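Local coordinates for FdtA domain-containing protein (Helicobacter canadensis MIT 98-5491, PDB 7N67) that probably acts as a 3,4-ketoisomerase on a dTDP-linked keto sugar, in the pathway to an unusual formylated sugar, at residues R55-Y60 with L128-S133; I49-K54 with E75-L80; Y25-F30 with P105-F110. All blocks are in the same frame, centred on the assembly; numbering follows the deposited sequence. Where two conformers were deposited one is given.

Contact 1: R55-Y60 with L128-S133; sequences RIYYIY and LLVLAS. With TYD (thymidine-5'-diphosphate), chain E.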
loop_
_atom_site.group_PDB
_atom_site.type_symbol
_atom_site.label_atom_id
_atom_site.label_comp_id
_atom_site.label_asym_id
_atom_site.label_seq_id
_atom_site.Cartn_x
_atom_site.Cartn_y
_atom_site.Cartn_z
ATOM N N ARG B 55 -24.993 1.783 -2.628
ATOM C CA ARG B 55 -23.809 2.095 -3.465
ATOM C C ARG B 55 -22.588 2.113 -2.565
ATOM O O ARG B 55 -22.746 2.432 -1.371
ATOM C CB ARG B 55 -23.980 3.450 -4.150
ATOM C CG ARG B 55 -22.689 4.148 -4.539
ATOM C CD ARG B 55 -22.985 5.453 -5.267
ATOM N NE ARG B 55 -23.851 6.324 -4.463
ATOM C CZ ARG B 55 -23.580 7.577 -4.085
ATOM N NH1 ARG B 55 -24.466 8.233 -3.351
ATOM N NH2 ARG B 55 -22.460 8.180 -4.456
ATOM N N ILE B 56 -21.452 1.703 -3.120
ATOM C CA ILE B 56 -20.108 1.898 -2.515
ATOM C C ILE B 56 -19.262 2.618 -3.561
ATOM O O ILE B 56 -19.569 2.509 -4.770
ATOM C CB ILE B 56 -19.495 0.570 -2.007
ATOM C CG1 ILE B 56 -19.044 -0.373 -3.119
ATOM C CG2 ILE B 56 -20.466 -0.130 -1.084
ATOM C CD1 ILE B 56 -17.587 -0.310 -3.409
ATOM N N TYR B 57 -18.282 3.388 -3.105
ATOM C CA TYR B 57 -17.255 3.997 -3.981
ATOM C C TYR B 57 -15.915 4.007 -3.221
ATOM O O TYR B 57 -15.860 4.008 -1.948
ATOM C CB TYR B 57 -17.797 5.312 -4.558
ATOM C CG TYR B 57 -18.010 6.503 -3.647
ATOM C CD1 TYR B 57 -16.990 7.398 -3.394
ATOM C CD2 TYR B 57 -19.258 6.820 -3.134
ATOM C CE1 TYR B 57 -17.177 8.536 -2.620
ATOM C CE2 TYR B 57 -19.468 7.947 -2.346
ATOM C CZ TYR B 57 -18.424 8.826 -2.100
ATOM O OH TYR B 57 -18.583 9.958 -1.339
ATOM N N TYR B 58 -14.848 3.918 -4.004
ATOM C CA TYR B 58 -13.460 3.961 -3.511
ATOM C C TYR B 58 -12.628 4.928 -4.357
ATOM O O TYR B 58 -12.845 5.073 -5.587
ATOM C CB TYR B 58 -12.837 2.565 -3.442
ATOM C CG TYR B 58 -12.970 1.689 -4.657
ATOM C CD1 TYR B 58 -11.890 1.457 -5.488
ATOM C CD2 TYR B 58 -14.149 1.026 -4.930
ATOM C CE1 TYR B 58 -11.977 0.622 -6.590
ATOM C CE2 TYR B 58 -14.258 0.185 -6.027
ATOM C CZ TYR B 58 -13.168 -0.023 -6.852
ATOM O OH TYR B 58 -13.287 -0.865 -7.914
ATOM N N ILE B 59 -11.712 5.608 -3.660
ATOM C CA ILE B 59 -10.791 6.630 -4.224
ATOM C C ILE B 59 -9.358 6.125 -4.053
ATOM O O ILE B 59 -9.003 5.648 -2.950
ATOM C CB ILE B 59 -11.062 7.971 -3.523
ATOM C CG1 ILE B 59 -12.487 8.452 -3.814
ATOM C CG2 ILE B 59 -10.038 9.006 -3.935
ATOM C CD1 ILE B 59 -13.206 9.012 -2.624
ATOM N N TYR B 60 -8.556 6.203 -5.106
ATOM C CA TYR B 60 -7.116 5.830 -5.049
ATOM C C TYR B 60 -6.307 6.791 -5.909
ATOM O O TYR B 60 -6.925 7.687 -6.469
ATOM C CB TYR B 60 -6.937 4.370 -5.447
ATOM C CG TYR B 60 -7.514 4.018 -6.789
ATOM C CD1 TYR B 60 -6.706 3.905 -7.903
ATOM C CD2 TYR B 60 -8.872 3.763 -6.942
ATOM C CE1 TYR B 60 -7.227 3.553 -9.135
ATOM C CE2 TYR B 60 -9.403 3.398 -8.166
ATOM C CZ TYR B 60 -8.575 3.280 -9.266
ATOM O OH TYR B 60 -9.080 2.926 -10.487
ATOM N N LEU B 128 -9.559 5.235 0.010
ATOM C CA LEU B 128 -10.738 5.462 0.873
ATOM C C LEU B 128 -11.899 4.655 0.310
ATOM O O LEU B 128 -12.116 4.719 -0.922
ATOM C CB LEU B 128 -11.053 6.951 0.866
ATOM C CG LEU B 128 -12.362 7.364 1.539
ATOM C CD1 LEU B 128 -12.311 7.089 3.033
ATOM C CD2 LEU B 128 -12.642 8.836 1.285
ATOM N N LEU B 129 -12.577 3.890 1.168
ATOM C CA LEU B 129 -13.838 3.189 0.826
ATOM C C LEU B 129 -14.990 3.976 1.439
ATOM O O LEU B 129 -14.835 4.432 2.589
ATOM C CB LEU B 129 -13.788 1.759 1.373
ATOM C CG LEU B 129 -15.059 0.943 1.162
ATOM C CD1 LEU B 129 -15.336 0.721 -0.322
ATOM C CD2 LEU B 129 -14.959 -0.377 1.908
ATOM N N VAL B 130 -16.085 4.145 0.696
ATOM C CA VAL B 130 -17.303 4.858 1.189
ATOM C C VAL B 130 -18.526 3.964 0.967
ATOM O O VAL B 130 -18.812 3.596 -0.193
ATOM C CB VAL B 130 -17.484 6.234 0.516
ATOM C CG1 VAL B 130 -18.700 6.972 1.064
ATOM C CG2 VAL B 130 -16.245 7.103 0.668
ATOM N N LEU B 131 -19.195 3.613 2.052
ATOM C CA LEU B 131 -20.512 2.933 2.037
ATOM C C LEU B 131 -21.571 4.034 2.060
ATOM O O LEU B 131 -21.538 4.850 3.013
ATOM C CB LEU B 131 -20.601 2.037 3.277
ATOM C CG LEU B 131 -19.903 0.670 3.206
ATOM C CD1 LEU B 131 -18.781 0.624 2.189
ATOM C CD2 LEU B 131 -19.372 0.275 4.567
ATOM N N ALA B 132 -22.426 4.105 1.036
ATOM C CA ALA B 132 -23.450 5.167 0.883
ATOM C C ALA B 132 -24.865 4.579 0.983
ATOM O O ALA B 132 -25.073 3.453 0.472
ATOM C CB ALA B 132 -23.238 5.899 -0.425
ATOM N N SER B 133 -25.791 5.387 1.533
ATOM C CA SER B 133 -27.201 5.065 1.885
ATOM C C SER B 133 -28.134 5.145 0.673
ATOM O O SER B 133 -29.319 4.816 0.849
ATOM C CB SER B 133 -27.704 5.990 2.982
ATOM O OG SER B 133 -27.934 7.323 2.494
HETATM P PA TYD E . -16.165 14.028 -6.509
HETATM O O1A TYD E . -17.459 14.391 -5.869
HETATM O O2A TYD E . -15.368 15.098 -7.173
HETATM O O3A TYD E . -15.269 13.222 -5.462
HETATM P PB TYD E . -14.821 13.462 -3.948
HETATM O O1B TYD E . -13.791 12.371 -3.657
HETATM O O2B TYD E . -14.225 14.853 -3.961
HETATM O O3B TYD E . -16.033 13.355 -3.068
HETATM O "O5'" TYD E . -16.399 12.859 -7.575
HETATM C "C5'" TYD E . -15.505 12.806 -8.705
HETATM C "C4'" TYD E . -16.324 12.443 -9.914
HETATM O "O4'" TYD E . -16.949 11.160 -9.686
HETATM C "C3'" TYD E . -17.437 13.438 -10.240
HETATM O "O3'" TYD E . -17.468 13.708 -11.634
HETATM C "C2'" TYD E . -18.699 12.708 -9.810
HETATM C "C1'" TYD E . -18.326 11.245 -10.008
HETATM N N1 TYD E . -19.067 10.312 -9.129
HETATM C C2 TYD E . -19.910 9.392 -9.721
HETATM O O2 TYD E . -20.058 9.312 -10.934
HETATM N N3 TYD E . -20.585 8.585 -8.835
HETATM C C4 TYD E . -20.494 8.592 -7.454
HETATM O O4 TYD E . -21.165 7.794 -6.786
HETATM C C5 TYD E . -19.584 9.567 -6.903
HETATM C C5M TYD E . -19.423 9.635 -5.412
HETATM C C6 TYD E . -18.929 10.374 -7.753
#
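Strands 55-60 and 128-132 form part of the wall of the dTDP pocket in this cupin-type ketoisomerase. They run antiparallel, and R55, Y57 and I59 turn their side chains to the nucleotide. V130 and the thymine methyl take opposite faces of the Y57 ring. V130 CB makes a CH-pi contact, 3.8 Å from the centroid of the Y57 ring and 9° off its normal. TYD C5M lies over the centre of the other face, 3.5 Å from Y57 CE2. The Y57 ring is swung between its own backbone N and carbonyl carbon (chi1 69°), which lays it alongside V130. R55 NH2 gives a bent hydrogen bond to TYD O4 at 2.7 Å, and A132 CB sits over one face of the guanidinium. I59 CD1 approaches TYD O1B at 3.6 Å and packs beside L128 CD2. The backbones join by five bonds; the shortest runs from V130 N to Y57 O at 2.7 Å. On the other face of the sheet I56 CG2 meets L131 CD1 at 3.8 Å. Y57 OH is hydrogen-bonded to Q78 NE2, and H71, R68, G69, R143 and R37 of the second subunit also bond the nucleotide. Within this contact the base is met by a hydrogen bond at O4 and an apolar seat for its methyl group, which is consistent with a preference for thymine.

Contact 2: I49-K54 with E75-L80; sequences IPFEIK and ELEQVL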
loop_
_atom_site.group_PDB
_atom_site.type_symbol
_atom_site.label_atom_id
_atom_site.label_comp_id
_atom_site.label_asym_id
_atom_site.label_seq_id
_atom_site.Cartn_x
_atom_site.Cartn_y
_atom_site.Cartn_z
ATOM N N ILE B 49 -23.336 -1.100 9.944
ATOM C CA ILE B 49 -23.720 0.069 9.099
ATOM C C ILE B 49 -25.168 0.393 9.417
ATOM O O ILE B 49 -26.037 -0.429 9.146
ATOM C CB ILE B 49 -23.588 -0.252 7.598
ATOM C CG1 ILE B 49 -22.227 -0.850 7.247
ATOM C CG2 ILE B 49 -23.904 0.978 6.759
ATOM C CD1 ILE B 49 -21.063 -0.021 7.716
ATOM N N PRO B 50 -25.479 1.592 9.954
ATOM C CA PRO B 50 -26.846 1.919 10.367
ATOM C C PRO B 50 -27.687 2.511 9.222
ATOM O O PRO B 50 -28.377 3.485 9.427
ATOM C CB PRO B 50 -26.574 2.910 11.505
ATOM C CG PRO B 50 -25.395 3.707 10.975
ATOM C CD PRO B 50 -24.535 2.674 10.260
ATOM N N PHE B 51 -27.596 1.905 8.043
ATOM C CA PHE B 51 -28.471 2.159 6.876
ATOM C C PHE B 51 -28.293 0.998 5.894
ATOM O O PHE B 51 -27.501 0.077 6.186
ATOM C CB PHE B 51 -28.160 3.515 6.247
ATOM C CG PHE B 51 -26.713 3.733 5.888
ATOM C CD1 PHE B 51 -26.153 3.121 4.777
ATOM C CD2 PHE B 51 -25.913 4.589 6.639
ATOM C CE1 PHE B 51 -24.826 3.351 4.435
ATOM C CE2 PHE B 51 -24.586 4.811 6.298
ATOM C CZ PHE B 51 -24.046 4.195 5.194
ATOM N N GLU B 52 -29.027 1.021 4.785
ATOM C CA GLU B 52 -28.934 -0.022 3.741
ATOM C C GLU B 52 -27.999 0.463 2.646
ATOM O O GLU B 52 -28.351 1.475 1.990
ATOM C CB GLU B 52 -30.304 -0.322 3.143
ATOM C CG GLU B 52 -31.202 -1.076 4.093
ATOM C CD GLU B 52 -32.496 -1.521 3.446
ATOM O OE1 GLU B 52 -33.034 -2.526 3.905
ATOM O OE2 GLU B 52 -32.940 -0.873 2.469
ATOM N N ILE B 53 -26.894 -0.261 2.434
ATOM C CA ILE B 53 -25.921 0.070 1.360
ATOM C C ILE B 53 -26.675 -0.078 0.037
ATOM O O ILE B 53 -27.260 -1.150 -0.211
ATOM C CB ILE B 53 -24.642 -0.792 1.433
ATOM C CG1 ILE B 53 -23.935 -0.702 2.790
ATOM C CG2 ILE B 53 -23.684 -0.404 0.326
ATOM C CD1 ILE B 53 -23.119 -1.927 3.135
ATOM N N LYS B 54 -26.727 0.995 -0.738
ATOM C CA LYS B 54 -27.252 1.016 -2.120
ATOM C C LYS B 54 -26.094 1.211 -3.101
ATOM O O LYS B 54 -26.235 0.856 -4.288
ATOM C CB LYS B 54 -28.260 2.157 -2.241
ATOM C CG LYS B 54 -29.454 2.049 -1.299
ATOM C CD LYS B 54 -30.688 1.444 -1.945
ATOM C CE LYS B 54 -31.682 0.929 -0.927
ATOM N NZ LYS B 54 -32.551 -0.121 -1.505
ATOM N N GLU B 75 -29.771 14.486 2.531
ATOM C CA GLU B 75 -30.343 13.129 2.809
ATOM C C GLU B 75 -29.237 12.055 2.959
ATOM O O GLU B 75 -29.280 11.254 3.955
ATOM C CB GLU B 75 -31.371 12.804 1.714
ATOM C CG GLU B 75 -32.816 12.717 2.192
ATOM C CD GLU B 75 -33.194 13.469 3.462
ATOM O OE1 GLU B 75 -33.222 14.713 3.420
ATOM O OE2 GLU B 75 -33.465 12.796 4.494
ATOM N N LEU B 76 -28.258 12.044 2.051
ATOM C CA LEU B 76 -27.253 10.957 1.930
ATOM C C LEU B 76 -26.491 10.787 3.250
ATOM O O LEU B 76 -25.883 11.771 3.708
ATOM C CB LEU B 76 -26.288 11.266 0.781
ATOM C CG LEU B 76 -25.348 10.116 0.420
ATOM C CD1 LEU B 76 -26.130 8.934 -0.146
ATOM C CD2 LEU B 76 -24.285 10.577 -0.569
ATOM N N GLU B 77 -26.540 9.581 3.835
ATOM C CA GLU B 77 -25.682 9.182 4.983
ATOM C C GLU B 77 -24.552 8.338 4.396
ATOM O O GLU B 77 -24.801 7.668 3.383
ATOM C CB GLU B 77 -26.501 8.470 6.059
ATOM C CG GLU B 77 -27.572 9.337 6.694
ATOM C CD GLU B 77 -28.258 8.739 7.913
ATOM O OE1 GLU B 77 -28.730 9.515 8.754
ATOM O OE2 GLU B 77 -28.335 7.506 8.025
ATOM N N GLN B 78 -23.333 8.453 4.926
ATOM C CA GLN B 78 -22.143 7.716 4.417
ATOM C C GLN B 78 -21.393 7.101 5.601
ATOM O O GLN B 78 -21.527 7.631 6.721
ATOM C CB GLN B 78 -21.222 8.639 3.623
ATOM C CG GLN B 78 -21.786 9.088 2.279
ATOM C CD GLN B 78 -20.732 9.827 1.490
ATOM O OE1 GLN B 78 -19.744 10.289 2.041
ATOM N NE2 GLN B 78 -20.911 9.935 0.188
ATOM N N VAL B 79 -20.641 6.020 5.353
ATOM C CA VAL B 79 -19.596 5.502 6.286
ATOM C C VAL B 79 -18.256 5.437 5.538
ATOM O O VAL B 79 -18.194 4.758 4.506
ATOM C CB VAL B 79 -19.991 4.141 6.877
ATOM C CG1 VAL B 79 -18.807 3.433 7.518
ATOM C CG2 VAL B 79 -21.117 4.284 7.874
ATOM N N LEU B 80 -17.233 6.105 6.077
ATOM C CA LEU B 80 -15.880 6.243 5.468
ATOM C C LEU B 80 -14.931 5.261 6.146
ATOM O O LEU B 80 -14.979 5.152 7.376
ATOM C CB LEU B 80 -15.377 7.676 5.662
ATOM C CG LEU B 80 -15.755 8.664 4.568
ATOM C CD1 LEU B 80 -17.258 8.821 4.476
ATOM C CD2 LEU B 80 -15.073 9.998 4.807
HETATM O O HOH W 1 -28.284 6.417 10.446
#
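F51 rests its ring against E77, Q78 and V79. F51 CE2 touches V79 CG2 at 3.8 Å. F51 CD2 lies 4.0 Å from E77 CB; the E77 chain runs counter to F51, with the ring and carboxylate planes 58° apart. The backbone carbonyl oxygen of E77 lies over one face of the ring. V79 N is at the ring edge, near its plane, 3.9 Å from F51 CZ. A chi1 of 53° folds the F51 ring back over its own main chain and against the start of strand 78-84. I49 adds a second apolar touch: its CD1 meets V79 CG1 at 4.1 Å. I49 CG2 lies over the opposite face of the F51 ring from E77 O, offset toward the rim.

The loop that carries these groups links strands 38-44 and 55-60 and crosses one face of the larger antiparallel sheet of the cupin fold. P50 is the centre of an inverse gamma turn, closed by a weak bond from F51 N to I49 O. The turn presents P50 O to a water, which donates to it at 3.1 Å. The same water donates to E77 OE2 at 2.7 Å and so bridges loop and strand. The outstretched E77 side chain brings OE2 to this water.

Further out, F110 packs on P50, F51 and E77, while L131 lies against I49 and I53. S133 OG accepts the backbone N-H of E77. Q78 points away from the loop, toward the nucleotide pocket. I53 meets I53 of the second subunit.

Contact 3: Y25-F30 with P105-F110; sequences YKILNF and PNIGLF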
loop_
_atom_site.group_PDB
_atom_site.type_symbol
_atom_site.label_atom_id
_atom_site.label_comp_id
_atom_site.label_asym_id
_atom_site.label_seq_id
_atom_site.Cartn_x
_atom_site.Cartn_y
_atom_site.Cartn_z
ATOM N N TYR B 25 -21.801 12.953 13.330
ATOM C CA TYR B 25 -20.778 11.962 12.902
ATOM C C TYR B 25 -20.634 10.966 14.049
ATOM O O TYR B 25 -20.921 11.348 15.187
ATOM C CB TYR B 25 -19.440 12.627 12.528
ATOM C CG TYR B 25 -18.608 13.103 13.692
ATOM C CD1 TYR B 25 -17.719 12.250 14.320
ATOM C CD2 TYR B 25 -18.737 14.384 14.210
ATOM C CE1 TYR B 25 -16.981 12.640 15.424
ATOM C CE2 TYR B 25 -17.994 14.802 15.310
ATOM C CZ TYR B 25 -17.110 13.924 15.916
ATOM O OH TYR B 25 -16.341 14.289 16.979
ATOM N N LYS B 26 -20.207 9.743 13.752
ATOM C CA LYS B 26 -19.807 8.758 14.791
ATOM C C LYS B 26 -18.546 8.018 14.336
ATOM O O LYS B 26 -18.449 7.651 13.134
ATOM C CB LYS B 26 -20.952 7.793 15.120
ATOM C CG LYS B 26 -20.670 6.860 16.293
ATOM C CD LYS B 26 -21.893 6.489 17.128
ATOM C CE LYS B 26 -22.776 5.418 16.508
ATOM N NZ LYS B 26 -22.560 4.072 17.105
ATOM N N ILE B 27 -17.612 7.845 15.269
ATOM C CA ILE B 27 -16.435 6.949 15.104
ATOM C C ILE B 27 -16.952 5.520 15.285
ATOM O O ILE B 27 -17.545 5.257 16.335
ATOM C CB ILE B 27 -15.307 7.249 16.113
ATOM C CG1 ILE B 27 -14.963 8.738 16.211
ATOM C CG2 ILE B 27 -14.077 6.402 15.796
ATOM C CD1 ILE B 27 -14.341 9.306 14.974
ATOM N N LEU B 28 -16.718 4.645 14.303
ATOM C CA LEU B 28 -17.130 3.218 14.361
ATOM C C LEU B 28 -15.870 2.372 14.560
ATOM O O LEU B 28 -14.939 2.498 13.747
ATOM C CB LEU B 28 -17.874 2.863 13.073
ATOM C CG LEU B 28 -19.032 3.794 12.711
ATOM C CD1 LEU B 28 -19.573 3.477 11.328
ATOM C CD2 LEU B 28 -20.154 3.709 13.730
ATOM N N ASN B 29 -15.809 1.622 15.658
ATOM C CA ASN B 29 -14.719 0.660 15.942
ATOM C C ASN B 29 -15.180 -0.715 15.478
ATOM O O ASN B 29 -16.174 -1.168 15.992
ATOM C CB ASN B 29 -14.375 0.645 17.426
ATOM C CG ASN B 29 -13.906 2.003 17.885
ATOM O OD1 ASN B 29 -12.936 2.528 17.349
ATOM N ND2 ASN B 29 -14.593 2.569 18.862
ATOM N N PHE B 30 -14.476 -1.345 14.547
ATOM C CA PHE B 30 -14.907 -2.613 13.911
ATOM C C PHE B 30 -14.195 -3.779 14.601
ATOM O O PHE B 30 -13.031 -3.612 14.987
ATOM C CB PHE B 30 -14.628 -2.569 12.406
ATOM C CG PHE B 30 -15.424 -1.541 11.639
ATOM C CD1 PHE B 30 -16.692 -1.168 12.053
ATOM C CD2 PHE B 30 -14.921 -0.972 10.480
ATOM C CE1 PHE B 30 -17.426 -0.236 11.337
ATOM C CE2 PHE B 30 -15.655 -0.040 9.765
ATOM C CZ PHE B 30 -16.908 0.325 10.192
ATOM N N PRO B 105 -7.465 0.541 8.956
ATOM C CA PRO B 105 -8.655 -0.060 8.356
ATOM C C PRO B 105 -9.739 -0.543 9.331
ATOM O O PRO B 105 -10.820 -0.850 8.842
ATOM C CB PRO B 105 -8.082 -1.260 7.585
ATOM C CG PRO B 105 -6.857 -1.636 8.375
ATOM C CD PRO B 105 -6.278 -0.316 8.844
ATOM N N ASN B 106 -9.482 -0.586 10.647
ATOM C CA ASN B 106 -10.465 -1.147 11.624
ATOM C C ASN B 106 -11.309 -0.053 12.290
ATOM O O ASN B 106 -12.082 -0.394 13.224
ATOM C CB ASN B 106 -9.818 -2.034 12.688
ATOM C CG ASN B 106 -8.920 -1.292 13.640
ATOM O OD1 ASN B 106 -8.359 -0.260 13.310
ATOM N ND2 ASN B 106 -8.776 -1.837 14.823
ATOM N N ILE B 107 -11.194 1.192 11.824
ATOM C CA ILE B 107 -12.012 2.338 12.297
ATOM C C ILE B 107 -12.788 2.843 11.078
ATOM O O ILE B 107 -12.258 2.770 9.965
ATOM C CB ILE B 107 -11.106 3.386 12.987
ATOM C CG1 ILE B 107 -10.637 2.877 14.355
ATOM C CG2 ILE B 107 -11.787 4.738 13.112
ATOM C CD1 ILE B 107 -9.478 3.644 14.987
ATOM N N GLY B 108 -14.046 3.212 11.273
ATOM C CA GLY B 108 -14.885 3.834 10.244
ATOM C C GLY B 108 -15.440 5.146 10.760
ATOM O O GLY B 108 -15.351 5.376 11.982
ATOM N N LEU B 109 -15.978 5.986 9.876
ATOM C CA LEU B 109 -16.527 7.317 10.258
ATOM C C LEU B 109 -17.895 7.455 9.602
ATOM O O LEU B 109 -17.960 7.530 8.355
ATOM C CB LEU B 109 -15.585 8.449 9.831
ATOM C CG LEU B 109 -16.144 9.860 9.989
ATOM C CD1 LEU B 109 -16.376 10.172 11.454
ATOM C CD2 LEU B 109 -15.217 10.902 9.366
ATOM N N PHE B 110 -18.938 7.412 10.423
ATOM C CA PHE B 110 -20.314 7.671 9.970
ATOM C C PHE B 110 -20.414 9.181 9.876
ATOM O O PHE B 110 -19.940 9.820 10.821
ATOM C CB PHE B 110 -21.354 7.098 10.930
ATOM C CG PHE B 110 -22.758 7.583 10.673
ATOM C CD1 PHE B 110 -23.294 8.621 11.415
ATOM C CD2 PHE B 110 -23.528 7.015 9.673
ATOM C CE1 PHE B 110 -24.590 9.056 11.176
ATOM C CE2 PHE B 110 -24.822 7.450 9.440
ATOM C CZ PHE B 110 -25.352 8.471 10.190
#
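The F110 ring turns an edge to strand 25-29: K26 N lies near its plane, 4.0 Å from F110 CD1. D24 and V79 also pack against F110. The F30 ring has two deposited positions; in one of them it lies against the backbone of 105-110. L109 CD1 approaches the Y25 ring obliquely, 3.8 Å from Y25 CD1. A chi1 of 171° swings the L109 side chain so that CD1 reaches Y25 and I27.

Strands 25-29 and 107-110 are antiparallel neighbours in the larger sheet of the cupin fold. G108 N bonds L28 O at 2.7 Å, and L28 N returns a nearly straight bond to G108 O (174°), although it stands above that carbonyl plane. K26 and F110 make a second pair of bonds. F30 N continues the ladder past the strand end, reaching N106 O at 2.9 Å.

I27 CG2 packs on I107 CG2 at 3.9 Å on the face with L109. On the other face L28 CD1 reaches F110 CB. Five backbone bonds therefore tie the strands together, with apolar contacts on both faces. K26 and N29 add polar side chains, and the side with I27 and N29 is largely exposed.

Overall arrangement
All three contacts reach the same six-stranded sheet; the loop of contact 2 lies on it. Contact 1 lies at one end of it and is wholly buried, with the second subunit extending the sheet beyond strand 55-60. Contact 3 lies toward the other end and is partly buried. Contact 2 is mostly buried and sits between them: its strand 78-84 pairs with 127-132 on one side and 107-111 on the other. Probable backbone bonds V79 N to L131 O and L80 N to L109 O join it to both. Contacts 1 and 3 are ladders of backbone bonds, whereas contact 2 joins loop to sheet by apolar touches and a bridging water. The nucleotide takes part in contact 1 alone.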